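Local coordinates for dihydrodipicolinate reductase N-terminus domain-containing protein (Mycobacterium smegmatis, PDB 6IAQ), which acts as an NADP-dependent amine dehydrogenase, one of a family of native enzymes used for the asymmetric reductive amination of ketones to amines, at residues Y112-S117 with P322-V327; A156-T161 with E288-L293; A10-V15 with V31-A36; W168-F173 with M235-L240. All blocks are in the same frame, centred on the assembly; numbering follows the deposited sequence.

Interaction 1 (Y112-S117 with P322-V327); sequences YPWETS and PGIVTV
The loop 112-117, helical in its backbone angles over 113-116, runs past strand 323-324 and the chain just after it without pairing to them, and the two backbones come closest where the CA atoms of Tyr-112 and Thr-326 lie 6.2 Å apart. Along the second segment Ile-324 and Thr-326 point toward the loop, while Val-325 between them points away. Trp-114 meets Ile-324 tip to tip. Trp-114 holds CG anti to its carbonyl carbon (chi1 -59°), which brings its CZ2 to within 3.7 Å of Ile-324 CG2, so that the benzo part of the indole meets a branched aliphatic chain. Pro-113, whose CG is 4.4 Å from Ile-324 CD1, continues this apolar surface more loosely. Thr-326 is both apolar and polar here. Its hydroxyl takes the crowded position between backbone N and carbonyl carbon (chi1 56°), which sends the methyl CG2 among the aromatic rings, 3.8 Å from Tyr-112 CD1 and equally close to Trp-114 NE1. The two rings also touch, for Trp-114 CD1 sits over one face of Tyr-112 near its rim. A water ties the polar groups together: Trp-114 NE1 donates to it over 3.0 Å, and it donates to Thr-326 OG1 over 2.6 Å. The same hydroxyl is hydrogen-bonded to Asp-328 OD1. Backbone bonds from Gly-323 and Val-325 to Leu-135 add this last, short strand to the parallel sheet beside strand 134-137. The contact thus packs the loop that follows strand 102-105 against the final edge strand of a Rossmann-type nucleotide-binding fold.

Interaction 2 (A156-T161 with E288-L293); sequences AHRIDT and EGEPNL
Arg-158 starts out extended, CG anti to the backbone N (chi1 -166°), then bends at chi3 (77°) so that its guanidinium doubles back to Asp-160, whose CG lies anti to its carbonyl carbon. The grip is side-on and nearly in the guanidinium plane: Arg-158 NE reaches Asp-160 OD1, and Arg-158 NH1 forms a salt bridge with Asp-160 OD2 at 2.7 Å, each oxygen using its syn lone pair. One guanidinium face looks toward the backbone of Gly-289 and Glu-290. Glu-290 OE1 stays 4.0 Å from Arg-158 NH2, beyond a salt bridge, and lies near the edge of the His-157 ring, whose buried ND1 has no partner in the model. Gly-289 suits its place because a CB there would clash with Arg-158 O, which lies 3.2 Å from Gly-289 CA. Glu-290 N donates across to Arg-158 O (2.8 Å). Glu-290 O takes two donors, His-157 N at 2.8 Å and Arg-158 N at 3.1 Å; Glu-288 O does the same with Asp-160 N and Thr-161 N. From the second subunit, Lys-29 bonds His-157 O and Tyr-335 bonds Ile-159 N. Two carbonyls, each facing a consecutive residue pair, mark two classic beta bulges in an antiparallel ladder at the subunit interface.

Interaction 3 (A10-V15 with V31-A36); sequences AVVYGV and VQIVGA. With NAP (NADP nicotinamide-adenine-dinucleotide phosphate), chain F.
Val-12 crosses Ile-33 obliquely, its CG1 lying 3.7 Å from Ile-33 CG2, and on the same face of the sheet Ala-10 CB meets Val-31 CG1 at 3.6 Å. Helix 48-51 packs against this face through Leu-48, so compact aliphatic side chains suit it. Val-11 turns to the other side, where Gly-35 lies beside it: a CB on Gly-35 would sit too close, 2.9 Å from Val-11 CG2. The backbones run parallel. Ala-10 N donates to Gln-32 O (2.8 Å) and Val-34 N to Ala-10 O (2.9 Å), both nearly along the C=O axis; Val-12 N reaches Gly-35 O at 3.0 Å from above the carbonyl plane. These are the two strands of the Rossmann beta-alpha-beta unit, joined by helix 17-28. At the end of strand 9-13 the chain meets NADP: the Tyr-13 ring turns its edge to the adenine, with CE1 3.8 Å from C2A of NAP, and Val-15 N donates to the ribose O3B at 3.2 Å. Gly-14 makes the bend with a positive phi. Apolar contacts and backbone bonds therefore fix the sheet, while at its end a main-chain N-H recognises the cofactor's adenosine ribose and the Tyr-13 ring edge borders the base by van der Waals contact.

Interaction 4 (W168-F173 with M235-L240); sequences WNVDDF and MRSEAL. With NAP (NADP nicotinamide-adenine-dinucleotide phosphate), chain F.
Two residues before Phe-173, which lines the NADP pocket, the carboxylate of Asp-171 gathers three donors from the segment 235-240. Asp-171 OD1 takes two of them: the hydroxyl of Ser-237, whose OG is 2.9 Å away and lies on the syn lone pair, and the backbone N of Ala-239 at 3.0 Å, approaching from above the carboxylate plane. Asp-171 OD2 accepts from Glu-238 N at 2.8 Å, again from above the plane. So many N-H and O-H groups would be expected to stabilise the negative charge and keep Asp-171 ionised. Ser-237 suits its place because OG, anti to its backbone N (chi1 171°), can donate a hydrogen bond to the aspartate and still accept a weak one from Leu-240 N. Ala-239 is small enough for its CB to sit 3.4 Å from Phe-173 O and to touch Val-170 CG1. The first segment is shaped by an Asx turn, Asn-169 OD1 accepting from Asp-171 N (3.0 Å), at the start of a 3-10 turn over 170-172 that leaves the long strand 158-169 of the mixed sheet. Asp-171 reaches its donors from this turn, while the CB of Phe-173 points away from segment 235-240; the Phe-173 ring meets the nicotinamide obliquely, and Phe-173 CB lies 3.6 Å from the phosphate oxygen O1N of NAP. The adjoining Gly-174 N hydrogen-bonds the same cofactor. On the outer side, Arg-236 NH2 forms a salt bridge of 3.0 Å with Glu-238 OE1, a charged pair suited to this exposed position.

Interaction 3 closes first along the chain, in the opening beta-alpha-beta unit, before interaction 1 begins. Interaction 1 then spans most of what follows: interaction 2 falls within its span, and interaction 4 within that of interaction 2. Interactions 1 and 3 both reach the six-stranded parallel sheet, one at each edge strand, with centres about 23 Å apart. Interactions 2 and 4 share strand 158-169 of the mixed sheet, their centres about 37 Å apart, toward its two ends; interaction 2 faces the second subunit. Interactions 3 and 4, about 11 Å apart at their nearest atoms, touch opposite ends of NADP, adenosine and nicotinamide, so the cofactor bridges the nucleotide-binding and C-terminal family regions.

Interaction 1 (Y112-S117 with P322-V327)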
# COMPACT_ATOMS: atom_id res chain seq x y z
N TYR A 112 -5.41 14.80 -8.78
CA TYR A 112 -4.13 15.37 -9.25
C TYR A 112 -4.42 16.30 -10.41
O TYR A 112 -4.41 15.88 -11.57
CB TYR A 112 -3.14 14.25 -9.62
CG TYR A 112 -1.71 14.74 -9.62
CD1 TYR A 112 -0.94 14.73 -8.46
CD2 TYR A 112 -1.16 15.28 -10.77
CE1 TYR A 112 0.36 15.23 -8.46
CE2 TYR A 112 0.14 15.78 -10.79
CZ TYR A 112 0.88 15.76 -9.63
OH TYR A 112 2.15 16.24 -9.63
N PRO A 113 -4.77 17.58 -10.13
CA PRO A 113 -5.30 18.47 -11.16
C PRO A 113 -4.29 19.35 -11.90
O PRO A 113 -4.71 20.02 -12.85
CB PRO A 113 -6.23 19.35 -10.31
CG PRO A 113 -5.45 19.55 -9.03
CD PRO A 113 -4.81 18.20 -8.79
N TRP A 114 -3.02 19.32 -11.50
CA TRP A 114 -1.99 20.29 -11.95
C TRP A 114 -1.85 20.28 -13.49
O TRP A 114 -1.65 21.36 -14.07
CB TRP A 114 -0.65 19.98 -11.28
CG TRP A 114 -0.68 20.03 -9.79
CD1 TRP A 114 -0.68 18.95 -8.96
CD2 TRP A 114 -0.73 21.20 -8.95
NE1 TRP A 114 -0.74 19.38 -7.65
CE2 TRP A 114 -0.74 20.75 -7.61
CE3 TRP A 114 -0.75 22.57 -9.18
CZ2 TRP A 114 -0.78 21.61 -6.51
CZ3 TRP A 114 -0.77 23.43 -8.10
CH2 TRP A 114 -0.80 22.97 -6.77
N GLU A 115 -1.96 19.11 -14.13
CA GLU A 115 -1.71 18.99 -15.59
C GLU A 115 -3.00 19.23 -16.36
O GLU A 115 -2.93 19.89 -17.42
CB GLU A 115 -1.12 17.62 -15.94
CG GLU A 115 0.12 17.25 -15.14
CD GLU A 115 1.25 18.25 -15.24
OE1 GLU A 115 1.50 18.73 -16.35
OE2 GLU A 115 1.89 18.51 -14.21
N THR A 116 -4.14 18.70 -15.90
CA THR A 116 -5.41 18.78 -16.69
C THR A 116 -6.01 20.20 -16.54
O THR A 116 -6.66 20.62 -17.46
CB THR A 116 -6.39 17.66 -16.32
OG1 THR A 116 -6.55 17.66 -14.90
CG2 THR A 116 -5.92 16.31 -16.80
N SER A 117 -5.82 20.88 -15.40
CA SER A 117 -6.43 22.20 -15.10
C SER A 117 -5.38 23.10 -14.44
O SER A 117 -5.49 23.44 -13.25
CB SER A 117 -7.66 22.04 -14.25
OG SER A 117 -8.75 21.54 -15.00
N PRO A 322 -0.93 24.53 4.04
CA PRO A 322 -1.94 25.20 3.22
C PRO A 322 -1.61 25.03 1.74
O PRO A 322 -0.45 24.81 1.41
CB PRO A 322 -1.87 26.68 3.64
CG PRO A 322 -1.19 26.64 5.02
CD PRO A 322 -0.24 25.45 4.95
N GLY A 323 -2.63 25.14 0.89
CA GLY A 323 -2.53 24.93 -0.56
C GLY A 323 -3.30 23.68 -0.99
O GLY A 323 -3.99 23.06 -0.16
N ILE A 324 -3.24 23.37 -2.28
CA ILE A 324 -3.66 22.06 -2.84
C ILE A 324 -2.61 21.04 -2.38
O ILE A 324 -1.44 21.19 -2.79
CB ILE A 324 -3.79 22.09 -4.38
CG1 ILE A 324 -4.94 22.99 -4.83
CG2 ILE A 324 -3.96 20.67 -4.93
CD1 ILE A 324 -5.03 23.06 -6.35
N VAL A 325 -3.01 20.09 -1.55
CA VAL A 325 -2.11 18.97 -1.15
C VAL A 325 -2.71 17.67 -1.69
O VAL A 325 -3.82 17.30 -1.27
CB VAL A 325 -1.90 18.94 0.38
CG1 VAL A 325 -0.95 17.79 0.75
CG2 VAL A 325 -1.33 20.26 0.91
N THR A 326 -2.03 17.02 -2.62
CA THR A 326 -2.44 15.75 -3.26
C THR A 326 -2.08 14.56 -2.36
O THR A 326 -1.13 14.63 -1.57
CB THR A 326 -1.83 15.64 -4.65
OG1 THR A 326 -0.41 15.77 -4.53
CG2 THR A 326 -2.37 16.70 -5.58
N VAL A 327 -2.85 13.49 -2.48
CA VAL A 327 -2.85 12.35 -1.52
C VAL A 327 -1.53 11.56 -1.58
O VAL A 327 -1.19 10.92 -0.59
CB VAL A 327 -4.06 11.44 -1.78
CG1 VAL A 327 -5.34 12.17 -1.34
CG2 VAL A 327 -4.11 10.95 -3.22
O HOH W 1 0.57 18.01 -5.37

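Interaction 2 (A156-T161 with E288-L293)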
# COMPACT_ATOMS: atom_id res chain seq x y z
N ALA A 156 9.54 -3.42 -7.15
CA ALA A 156 10.10 -3.75 -8.48
C ALA A 156 11.56 -3.31 -8.54
O ALA A 156 11.91 -2.29 -7.92
CB ALA A 156 9.29 -3.11 -9.57
N HIS A 157 12.40 -4.08 -9.24
CA HIS A 157 13.79 -3.69 -9.59
C HIS A 157 13.78 -2.86 -10.87
O HIS A 157 14.44 -1.84 -10.92
CB HIS A 157 14.68 -4.93 -9.79
CG HIS A 157 16.12 -4.56 -9.95
ND1 HIS A 157 16.86 -4.93 -11.05
CD2 HIS A 157 16.94 -3.86 -9.15
CE1 HIS A 157 18.07 -4.46 -10.93
NE2 HIS A 157 18.16 -3.82 -9.76
N ARG A 158 13.07 -3.33 -11.88
CA ARG A 158 12.91 -2.63 -13.17
C ARG A 158 11.44 -2.69 -13.57
O ARG A 158 10.86 -3.78 -13.52
CB ARG A 158 13.81 -3.25 -14.24
CG ARG A 158 13.93 -2.37 -15.48
CD ARG A 158 14.47 -3.10 -16.70
NE ARG A 158 13.45 -3.93 -17.33
CZ ARG A 158 13.45 -5.26 -17.39
NH1 ARG A 158 12.46 -5.89 -17.98
NH2 ARG A 158 14.44 -5.97 -16.85
N ILE A 159 10.89 -1.55 -13.97
CA ILE A 159 9.48 -1.49 -14.45
C ILE A 159 9.49 -1.21 -15.94
O ILE A 159 10.07 -0.17 -16.34
CB ILE A 159 8.70 -0.41 -13.66
CG1 ILE A 159 8.60 -0.79 -12.18
CG2 ILE A 159 7.33 -0.19 -14.31
CD1 ILE A 159 7.96 0.28 -11.29
N ASP A 160 8.84 -2.07 -16.73
CA ASP A 160 8.55 -1.79 -18.15
C ASP A 160 7.16 -1.16 -18.27
O ASP A 160 7.06 -0.11 -18.88
CB ASP A 160 8.65 -3.06 -18.99
CG ASP A 160 10.04 -3.68 -18.93
OD1 ASP A 160 11.00 -2.92 -18.84
OD2 ASP A 160 10.12 -4.93 -18.91
N THR A 161 6.14 -1.81 -17.70
CA THR A 161 4.73 -1.40 -17.84
C THR A 161 4.00 -1.55 -16.51
O THR A 161 4.08 -2.64 -15.89
CB THR A 161 4.02 -2.22 -18.91
OG1 THR A 161 4.87 -2.22 -20.05
CG2 THR A 161 2.69 -1.62 -19.31
N GLU A 288 4.73 -5.32 -15.41
CA GLU A 288 5.67 -6.09 -16.26
C GLU A 288 7.06 -5.49 -16.07
O GLU A 288 7.22 -4.26 -16.23
CB GLU A 288 5.23 -6.08 -17.72
CG GLU A 288 3.89 -6.77 -17.91
CD GLU A 288 3.27 -6.57 -19.29
OE1 GLU A 288 2.54 -7.46 -19.74
OE2 GLU A 288 3.51 -5.52 -19.90
N GLY A 289 8.01 -6.32 -15.68
CA GLY A 289 9.40 -5.89 -15.49
C GLY A 289 10.16 -6.97 -14.76
O GLY A 289 9.85 -8.14 -14.98
N GLU A 290 11.08 -6.57 -13.90
CA GLU A 290 11.81 -7.47 -13.00
C GLU A 290 11.41 -7.11 -11.58
O GLU A 290 11.77 -6.04 -11.09
CB GLU A 290 13.32 -7.32 -13.25
CG GLU A 290 14.18 -8.25 -12.41
CD GLU A 290 15.69 -8.09 -12.53
OE1 GLU A 290 16.16 -7.48 -13.54
OE2 GLU A 290 16.41 -8.54 -11.60
N PRO A 291 10.58 -7.93 -10.88
CA PRO A 291 9.92 -9.09 -11.46
C PRO A 291 8.57 -8.67 -12.05
O PRO A 291 8.24 -7.50 -11.95
CB PRO A 291 9.69 -9.96 -10.22
CG PRO A 291 9.35 -8.96 -9.16
CD PRO A 291 10.21 -7.74 -9.47
N ASN A 292 7.79 -9.61 -12.56
CA ASN A 292 6.35 -9.38 -12.89
C ASN A 292 5.55 -9.44 -11.59
O ASN A 292 5.77 -10.37 -10.78
CB ASN A 292 5.79 -10.37 -13.91
CG ASN A 292 6.48 -10.25 -15.26
OD1 ASN A 292 6.88 -9.16 -15.67
ND2 ASN A 292 6.65 -11.38 -15.94
N LEU A 293 4.64 -8.47 -11.40
CA LEU A 293 3.84 -8.36 -10.15
C LEU A 293 2.37 -8.27 -10.51
O LEU A 293 2.04 -7.80 -11.62
CB LEU A 293 4.28 -7.12 -9.38
CG LEU A 293 5.70 -7.18 -8.83
CD1 LEU A 293 6.26 -5.78 -8.69
CD2 LEU A 293 5.75 -7.94 -7.52

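Interaction 3 (A10-V15 with V31-A36)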
# COMPACT_ATOMS: atom_id res chain seq x y z
N ALA A 10 -17.36 20.20 11.21
CA ALA A 10 -17.43 19.94 9.75
C ALA A 10 -18.72 20.50 9.14
O ALA A 10 -19.77 20.45 9.82
CB ALA A 10 -17.32 18.45 9.52
N VAL A 11 -18.64 20.97 7.90
CA VAL A 11 -19.80 21.27 7.02
C VAL A 11 -19.86 20.20 5.92
O VAL A 11 -18.83 19.96 5.26
CB VAL A 11 -19.72 22.70 6.45
CG1 VAL A 11 -20.62 22.90 5.23
CG2 VAL A 11 -20.08 23.72 7.53
N VAL A 12 -21.01 19.54 5.77
CA VAL A 12 -21.18 18.53 4.68
C VAL A 12 -21.73 19.29 3.47
O VAL A 12 -22.84 19.89 3.55
CB VAL A 12 -21.93 17.24 5.09
CG1 VAL A 12 -22.16 17.11 6.59
CG2 VAL A 12 -23.21 16.99 4.34
N TYR A 13 -20.88 19.43 2.46
CA TYR A 13 -21.09 20.23 1.25
C TYR A 13 -21.60 19.29 0.15
O TYR A 13 -20.78 18.51 -0.44
CB TYR A 13 -19.78 20.94 0.92
CG TYR A 13 -19.88 22.20 0.10
CD1 TYR A 13 -20.89 22.39 -0.83
CD2 TYR A 13 -18.93 23.19 0.24
CE1 TYR A 13 -20.93 23.52 -1.63
CE2 TYR A 13 -18.98 24.34 -0.53
CZ TYR A 13 -19.99 24.51 -1.45
OH TYR A 13 -20.04 25.63 -2.22
N GLY A 14 -22.91 19.36 -0.12
CA GLY A 14 -23.66 18.38 -0.92
C GLY A 14 -24.18 17.30 -0.00
O GLY A 14 -23.49 16.95 0.98
N VAL A 15 -25.38 16.82 -0.26
CA VAL A 15 -26.08 15.83 0.60
C VAL A 15 -26.66 14.75 -0.31
O VAL A 15 -27.86 14.46 -0.19
CB VAL A 15 -27.14 16.48 1.49
CG1 VAL A 15 -27.55 15.52 2.58
CG2 VAL A 15 -26.63 17.77 2.11
N VAL A 31 -17.19 13.44 15.03
CA VAL A 31 -17.07 14.78 14.40
C VAL A 31 -18.38 15.54 14.68
O VAL A 31 -19.45 14.93 14.72
CB VAL A 31 -16.77 14.68 12.90
CG1 VAL A 31 -16.89 16.02 12.20
CG2 VAL A 31 -15.39 14.11 12.65
N GLN A 32 -18.26 16.85 14.90
CA GLN A 32 -19.43 17.75 15.08
C GLN A 32 -19.82 18.28 13.70
O GLN A 32 -19.04 19.04 13.08
CB GLN A 32 -19.10 18.88 16.04
CG GLN A 32 -18.83 18.40 17.46
CD GLN A 32 -18.27 19.49 18.33
OE1 GLN A 32 -17.15 19.41 18.83
NE2 GLN A 32 -19.05 20.55 18.48
N ILE A 33 -20.99 17.87 13.20
CA ILE A 33 -21.52 18.48 11.94
C ILE A 33 -22.22 19.78 12.35
O ILE A 33 -23.19 19.70 13.12
CB ILE A 33 -22.44 17.51 11.18
CG1 ILE A 33 -21.70 16.21 10.79
CG2 ILE A 33 -23.04 18.20 9.97
CD1 ILE A 33 -22.61 15.13 10.24
N VAL A 34 -21.76 20.91 11.84
CA VAL A 34 -22.29 22.25 12.21
C VAL A 34 -23.02 22.88 11.03
O VAL A 34 -23.63 23.95 11.23
CB VAL A 34 -21.17 23.16 12.76
CG1 VAL A 34 -20.53 22.50 13.97
CG2 VAL A 34 -20.14 23.53 11.70
N GLY A 35 -22.97 22.27 9.85
CA GLY A 35 -23.64 22.86 8.66
C GLY A 35 -23.76 21.87 7.52
O GLY A 35 -23.06 20.83 7.55
N ALA A 36 -24.63 22.17 6.56
CA ALA A 36 -24.95 21.26 5.43
C ALA A 36 -25.51 22.10 4.27
O ALA A 36 -26.38 22.97 4.51
CB ALA A 36 -25.89 20.17 5.88
PA NAP F . -25.26 12.82 -6.21
O1A NAP F . -26.00 11.85 -5.41
O2A NAP F . -25.78 13.40 -7.56
O5B NAP F . -24.91 14.06 -5.21
C5B NAP F . -24.45 15.33 -5.68
C4B NAP F . -24.91 16.39 -4.69
O4B NAP F . -24.43 17.68 -5.05
C3B NAP F . -26.45 16.53 -4.55
O3B NAP F . -26.68 16.46 -3.12
C2B NAP F . -26.81 17.93 -5.04
O2B NAP F . -27.81 18.59 -4.25
C1B NAP F . -25.51 18.62 -4.73
N9A NAP F . -25.20 19.84 -5.47
C8A NAP F . -25.08 20.04 -6.80
N7A NAP F . -24.70 21.30 -7.00
C5A NAP F . -24.49 21.87 -5.79
C6A NAP F . -24.05 23.18 -5.25
N6A NAP F . -23.73 24.18 -6.06
N1A NAP F . -24.00 23.34 -3.93
C2A NAP F . -24.30 22.37 -3.04
N3A NAP F . -24.71 21.14 -3.44
C4A NAP F . -24.84 20.91 -4.78
O3 NAP F . -23.76 12.25 -6.60
PN NAP F . -22.79 11.36 -5.61
O1N NAP F . -22.84 9.89 -5.91
O2N NAP F . -22.96 11.78 -4.19
O5D NAP F . -21.47 11.98 -6.27
C5D NAP F . -21.01 13.33 -6.11
C4D NAP F . -19.71 13.63 -6.81
O4D NAP F . -18.67 12.82 -6.16
C3D NAP F . -19.78 13.30 -8.27
O3D NAP F . -19.15 14.27 -9.08
C2D NAP F . -19.03 11.96 -8.36
O2D NAP F . -18.51 11.79 -9.68
C1D NAP F . -17.99 12.13 -7.21
N1N NAP F . -17.52 10.83 -6.70
C2N NAP F . -16.21 10.65 -6.62
C3N NAP F . -15.73 9.41 -6.21
C7N NAP F . -14.24 9.17 -6.05
O7N NAP F . -13.91 8.01 -5.84
N7N NAP F . -13.35 10.18 -6.10
C4N NAP F . -16.63 8.40 -5.87
C5N NAP F . -18.00 8.63 -5.96
C6N NAP F . -18.40 9.87 -6.38
P2B NAP F . -29.31 18.04 -4.13
O1X NAP F . -29.28 16.75 -3.35
O2X NAP F . -30.01 19.04 -3.21
O3X NAP F . -29.68 18.02 -5.61

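Interaction 4 (W168-F173 with M235-L240)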
# COMPACT_ATOMS: atom_id res chain seq x y z
N TRP A 168 -16.47 0.03 -12.03
CA TRP A 168 -17.43 0.45 -10.99
C TRP A 168 -18.83 0.60 -11.59
O TRP A 168 -18.96 0.72 -12.81
CB TRP A 168 -16.94 1.69 -10.24
CG TRP A 168 -16.52 2.83 -11.11
CD1 TRP A 168 -15.25 3.13 -11.48
CD2 TRP A 168 -17.37 3.85 -11.67
NE1 TRP A 168 -15.24 4.28 -12.24
CE2 TRP A 168 -16.53 4.73 -12.39
CE3 TRP A 168 -18.74 4.13 -11.63
CZ2 TRP A 168 -17.01 5.86 -13.02
CZ3 TRP A 168 -19.23 5.23 -12.28
CH2 TRP A 168 -18.37 6.09 -12.96
N ASN A 169 -19.81 0.52 -10.70
CA ASN A 169 -21.26 0.49 -10.99
C ASN A 169 -21.86 1.89 -10.79
O ASN A 169 -21.92 2.35 -9.66
CB ASN A 169 -21.95 -0.53 -10.09
CG ASN A 169 -23.40 -0.75 -10.43
OD1 ASN A 169 -23.91 -0.20 -11.40
ND2 ASN A 169 -24.06 -1.57 -9.64
N VAL A 170 -22.33 2.51 -11.88
CA VAL A 170 -23.15 3.75 -11.84
C VAL A 170 -24.19 3.68 -10.71
O VAL A 170 -24.39 4.67 -10.02
CB VAL A 170 -23.81 4.00 -13.21
CG1 VAL A 170 -24.98 4.97 -13.10
CG2 VAL A 170 -22.79 4.51 -14.18
N ASP A 171 -24.87 2.55 -10.54
CA ASP A 171 -26.03 2.46 -9.62
C ASP A 171 -25.57 2.41 -8.16
O ASP A 171 -26.44 2.39 -7.29
CB ASP A 171 -26.94 1.29 -10.00
CG ASP A 171 -27.98 1.71 -11.05
OD1 ASP A 171 -27.90 2.86 -11.53
OD2 ASP A 171 -28.84 0.88 -11.37
N ASP A 172 -24.27 2.39 -7.88
CA ASP A 172 -23.74 2.56 -6.50
C ASP A 172 -23.69 4.06 -6.14
O ASP A 172 -23.45 4.34 -4.97
CB ASP A 172 -22.34 1.96 -6.33
CG ASP A 172 -22.31 0.45 -6.16
OD1 ASP A 172 -23.38 -0.17 -5.94
OD2 ASP A 172 -21.19 -0.11 -6.24
N PHE A 173 -23.88 4.96 -7.10
CA PHE A 173 -23.65 6.43 -6.95
C PHE A 173 -24.89 7.19 -7.42
O PHE A 173 -25.89 6.56 -7.82
CB PHE A 173 -22.39 6.83 -7.72
CG PHE A 173 -21.21 5.98 -7.35
CD1 PHE A 173 -20.58 6.14 -6.12
CD2 PHE A 173 -20.77 4.98 -8.19
CE1 PHE A 173 -19.52 5.32 -5.76
CE2 PHE A 173 -19.71 4.15 -7.83
CZ PHE A 173 -19.09 4.33 -6.61
N MET A 235 -32.60 -3.21 -19.14
CA MET A 235 -32.06 -2.99 -17.77
C MET A 235 -32.78 -1.80 -17.15
O MET A 235 -33.56 -1.13 -17.84
CB MET A 235 -30.57 -2.65 -17.78
CG MET A 235 -29.79 -3.39 -18.79
SD MET A 235 -28.06 -2.94 -18.82
CE MET A 235 -27.61 -3.07 -17.08
N ARG A 236 -32.47 -1.49 -15.91
CA ARG A 236 -32.99 -0.34 -15.16
C ARG A 236 -31.79 0.31 -14.47
O ARG A 236 -30.91 -0.44 -14.02
CB ARG A 236 -34.05 -0.78 -14.14
CG ARG A 236 -34.75 0.41 -13.51
CD ARG A 236 -36.07 0.14 -12.84
NE ARG A 236 -36.88 1.35 -12.86
CZ ARG A 236 -36.76 2.37 -12.02
NH1 ARG A 236 -37.54 3.42 -12.15
NH2 ARG A 236 -35.87 2.32 -11.04
N SER A 237 -31.71 1.63 -14.47
CA SER A 237 -30.74 2.40 -13.66
C SER A 237 -31.48 2.91 -12.43
O SER A 237 -32.36 3.78 -12.58
CB SER A 237 -30.13 3.55 -14.41
OG SER A 237 -29.39 4.38 -13.53
N GLU A 238 -31.16 2.37 -11.26
CA GLU A 238 -31.68 2.88 -9.97
C GLU A 238 -31.16 4.31 -9.75
O GLU A 238 -31.88 5.11 -9.12
CB GLU A 238 -31.34 1.92 -8.83
CG GLU A 238 -32.13 0.63 -8.89
CD GLU A 238 -33.63 0.80 -9.08
OE1 GLU A 238 -34.19 0.12 -9.97
OE2 GLU A 238 -34.24 1.61 -8.35
N ALA A 239 -29.98 4.66 -10.24
CA ALA A 239 -29.41 6.01 -9.99
C ALA A 239 -30.30 7.08 -10.64
O ALA A 239 -30.46 8.15 -10.04
CB ALA A 239 -27.99 6.10 -10.47
N LEU A 240 -30.83 6.83 -11.84
CA LEU A 240 -31.66 7.82 -12.58
C LEU A 240 -33.15 7.46 -12.53
O LEU A 240 -33.95 8.30 -12.93
CB LEU A 240 -31.12 7.94 -14.00
CG LEU A 240 -29.76 8.65 -14.10
CD1 LEU A 240 -29.22 8.64 -15.51
CD2 LEU A 240 -29.84 10.07 -13.58
PA NAP F . -25.26 12.82 -6.21
O1A NAP F . -26.00 11.85 -5.41
O2A NAP F . -25.78 13.40 -7.56
O5B NAP F . -24.91 14.06 -5.21
C5B NAP F . -24.45 15.33 -5.68
C4B NAP F . -24.91 16.39 -4.69
O4B NAP F . -24.43 17.68 -5.05
C3B NAP F . -26.45 16.53 -4.55
O3B NAP F . -26.68 16.46 -3.12
C2B NAP F . -26.81 17.93 -5.04
O2B NAP F . -27.81 18.59 -4.25
C1B NAP F . -25.51 18.62 -4.73
N9A NAP F . -25.20 19.84 -5.47
C8A NAP F . -25.08 20.04 -6.80
N7A NAP F . -24.70 21.30 -7.00
C5A NAP F . -24.49 21.87 -5.79
C6A NAP F . -24.05 23.18 -5.25
N6A NAP F . -23.73 24.18 -6.06
N1A NAP F . -24.00 23.34 -3.93
C2A NAP F . -24.30 22.37 -3.04
N3A NAP F . -24.71 21.14 -3.44
C4A NAP F . -24.84 20.91 -4.78
O3 NAP F . -23.76 12.25 -6.60
PN NAP F . -22.79 11.36 -5.61
O1N NAP F . -22.84 9.89 -5.91
O2N NAP F . -22.96 11.78 -4.19
O5D NAP F . -21.47 11.98 -6.27
C5D NAP F . -21.01 13.33 -6.11
C4D NAP F . -19.71 13.63 -6.81
O4D NAP F . -18.67 12.82 -6.16
C3D NAP F . -19.78 13.30 -8.27
O3D NAP F . -19.15 14.27 -9.08
C2D NAP F . -19.03 11.96 -8.36
O2D NAP F . -18.51 11.79 -9.68
C1D NAP F . -17.99 12.13 -7.21
N1N NAP F . -17.52 10.83 -6.70
C2N NAP F . -16.21 10.65 -6.62
C3N NAP F . -15.73 9.41 -6.21
C7N NAP F . -14.24 9.17 -6.05
O7N NAP F . -13.91 8.01 -5.84
N7N NAP F . -13.35 10.18 -6.10
C4N NAP F . -16.63 8.40 -5.87
C5N NAP F . -18.00 8.63 -5.96
C6N NAP F . -18.40 9.87 -6.38
P2B NAP F . -29.31 18.04 -4.13
O1X NAP F . -29.28 16.75 -3.35
O2X NAP F . -30.01 19.04 -3.21
O3X NAP F . -29.68 18.02 -5.61